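Local coordinates for cerato-platanin 1 (Moniliophthora perniciosa, PDB 3SUJ), which is a secreted fungal protein of the cerato-platanin family whose function is not established, built on a double-psi beta-barrel fold and able to bind zinc, at residues Ser57-Gly61 with Ser62-Leu66. Residues are numbered along the deposited sequence; the frame is centred on the assembly and turned at random.
Sequences SPNCG and SCYQL
Ser62 N donates to Asn59 O at 3.0 Å, the bond that closes a type II turn over Cys60 and Gly61. Gly61 takes the positive phi (77°) of the third position of such a turn, where glycine is usual. A type I turn, Ser57 to Cys60, overlaps it, sharing Asn59 and Cys60; Cys60 N is hydrogen-bonded to Ser57 O, and Ser57 OG braces the turn by accepting from Asn59 N (2.9 Å), an ST turn.

Water ties the two turns together: one molecule donates to Pro58 O and to Cys60 O and accepts from Ser62 OG, each at 2.8 Å. Lys117 NZ is hydrogen-bonded to Ser62 OG and Asn59 OD1. With Asn59 ND2 hydrogen-bonded to Asp51 O, both ends of the amide are held, which fixes its rotation.

Packing is lighter. Tyr64 CG lies beside its backbone N (chi1 -67°), carrying the ring back toward Asn59, its OH 3.8 Å from Asn59 CG, with ring and amide planes 68° apart.

Disulfides join Cys60 to Cys23 and Cys63 to Cys123.

Overlapping type I and type II turns thus lead the chain into strand 63-68 of the double-psi barrel, with Tyr64 close to Asp51, a zinc ligand in a crystal structure of this protein.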
ATOM      1  N   SER A  57       3.680 -10.702 -10.288  1.00  9.76           N
ATOM      2  CA  SER A  57       4.806  -9.798 -10.223  1.00  8.55           C
ATOM      3  C   SER A  57       5.744 -10.168  -9.061  1.00 10.47           C
ATOM      4  O   SER A  57       5.290 -10.355  -7.902  1.00  9.63           O
ATOM      5  CB  SER A  57       4.281  -8.411  -9.885  1.00  9.77           C
ATOM      6  OG  SER A  57       5.329  -7.504  -9.560  1.00  9.50           O
ATOM      7  N   PRO A  58       7.062 -10.081  -9.266  1.00  9.86           N
ATOM      8  CA  PRO A  58       7.999 -10.283  -8.154  1.00 10.09           C
ATOM      9  C   PRO A  58       7.933  -9.180  -7.143  1.00 10.50           C
ATOM     10  O   PRO A  58       8.497  -9.358  -6.059  1.00 12.41           O
ATOM     11  CB  PRO A  58       9.394 -10.356  -8.847  1.00 11.67           C
ATOM     12  CG  PRO A  58       9.043 -10.625 -10.265  1.00 14.98           C
ATOM     13  CD  PRO A  58       7.735  -9.994 -10.592  1.00 10.06           C
ATOM     14  N   ASN A  59       7.312  -8.053  -7.453  1.00  9.27           N
ATOM     15  CA  ASN A  59       7.112  -7.006  -6.445  1.00  9.69           C
ATOM     16  C   ASN A  59       5.939  -7.293  -5.521  1.00  8.89           C
ATOM     17  O   ASN A  59       5.716  -6.534  -4.544  1.00  9.95           O
ATOM     18  CB  ASN A  59       6.939  -5.652  -7.121  1.00 10.51           C
ATOM     19  CG  ASN A  59       8.246  -5.189  -7.727  1.00 10.48           C
ATOM     20  OD1 ASN A  59       9.302  -5.346  -7.055  1.00 12.05           O
ATOM     21  ND2 ASN A  59       8.218  -4.638  -8.895  1.00 10.33           N
ATOM     22  N   CYS A  60       5.124  -8.311  -5.785  1.00  8.50           N
ATOM     23  CA  CYS A  60       4.013  -8.609  -4.852  1.00  8.51           C
ATOM     24  C   CYS A  60       4.569  -8.864  -3.477  1.00  9.75           C
ATOM     25  O   CYS A  60       5.538  -9.621  -3.288  1.00 10.73           O
ATOM     26  CB  CYS A  60       3.330  -9.865  -5.345  1.00  9.11           C
ATOM     27  SG  CYS A  60       2.234  -9.615  -6.761  1.00 10.85           S
ATOM     28  N   GLY A  61       3.931  -8.319  -2.454  1.00  9.02           N
ATOM     29  CA  GLY A  61       4.387  -8.480  -1.089  1.00  9.24           C
ATOM     30  C   GLY A  61       5.577  -7.620  -0.716  1.00 11.31           C
ATOM     31  O   GLY A  61       6.032  -7.788   0.425  1.00 12.84           O
ATOM     32  N   SER A  62       6.067  -6.762  -1.564  1.00  9.61           N
ATOM     33  CA  SER A  62       7.180  -5.885  -1.174  1.00 10.86           C
ATOM     34  C   SER A  62       6.680  -4.771  -0.271  1.00  8.85           C
ATOM     35  O   SER A  62       5.488  -4.408  -0.271  1.00  9.53           O
ATOM     36  CB  SER A  62       7.783  -5.209  -2.435  1.00 13.54           C
ATOM     37  OG  SER A  62       8.615  -6.009  -3.194  1.00 18.56           O
ATOM     38  N   CYS A  63       7.595  -4.231   0.499  1.00  9.02           N
ATOM     39  CA  CYS A  63       7.341  -3.185   1.464  1.00  8.27           C
ATOM     40  C   CYS A  63       7.901  -1.887   0.981  1.00  8.98           C
ATOM     41  O   CYS A  63       9.135  -1.769   0.690  1.00 10.10           O
ATOM     42  CB  CYS A  63       8.009  -3.592   2.768  1.00 10.28           C
ATOM     43  SG  CYS A  63       7.702  -2.418   4.151  1.00 10.40           S
ATOM     44  N   TYR A  64       7.084  -0.849   0.898  1.00  7.78           N
ATOM     45  CA  TYR A  64       7.501   0.465   0.405  1.00  7.84           C
ATOM     46  C   TYR A  64       7.394   1.473   1.504  1.00  7.89           C
ATOM     47  O   TYR A  64       6.283   1.631   2.112  1.00  8.80           O
ATOM     48  CB  TYR A  64       6.630   0.894  -0.806  1.00  8.17           C
ATOM     49  CG  TYR A  64       6.864   0.042  -1.992  1.00  7.49           C
ATOM     50  CD1 TYR A  64       7.827   0.416  -2.935  1.00  8.83           C
ATOM     51  CD2 TYR A  64       6.138  -1.099  -2.249  1.00  9.93           C
ATOM     52  CE1 TYR A  64       8.082  -0.331  -4.080  1.00  9.22           C
ATOM     53  CE2 TYR A  64       6.394  -1.857  -3.417  1.00  9.73           C
ATOM     54  CZ  TYR A  64       7.306  -1.432  -4.322  1.00 10.06           C
ATOM     55  OH  TYR A  64       7.511  -2.222  -5.457  1.00 12.33           O
ATOM     56  N   GLN A  65       8.448   2.220   1.746  1.00  7.92           N
ATOM     57  CA  GLN A  65       8.400   3.370   2.605  1.00  7.02           C
ATOM     58  C   GLN A  65       7.996   4.577   1.815  1.00  6.90           C
ATOM     59  O   GLN A  65       8.627   4.937   0.802  1.00  7.89           O
ATOM     60  CB  GLN A  65       9.781   3.591   3.157  1.00  8.05           C
ATOM     61  CG  GLN A  65       9.852   4.823   4.122  1.00  9.31           C
ATOM     62  CD  GLN A  65      11.291   5.114   4.514  1.00 10.74           C
ATOM     63  OE1 GLN A  65      12.164   5.146   3.606  1.00 17.12           O
ATOM     64  NE2 GLN A  65      11.603   5.253   5.771  1.00 11.32           N
ATOM     65  N   LEU A  66       6.890   5.184   2.228  1.00  7.54           N
ATOM     66  CA  LEU A  66       6.342   6.359   1.563  1.00  7.05           C
ATOM     67  C   LEU A  66       6.410   7.518   2.521  1.00  6.97           C
ATOM     68  O   LEU A  66       5.884   7.436   3.600  1.00  8.64           O
ATOM     69  CB  LEU A  66       4.892   6.124   1.140  1.00  7.04           C
ATOM     70  CG  LEU A  66       4.639   4.867   0.316  1.00  9.51           C
ATOM     71  CD1 LEU A  66       3.117   4.684   0.002  1.00 14.49           C
ATOM     72  CD2 LEU A  66       5.360   4.891  -0.988  1.00 15.69           C
TER
HETATM   73  O   HOH W   1       8.248  -8.821  -3.361  1.00 22.41           O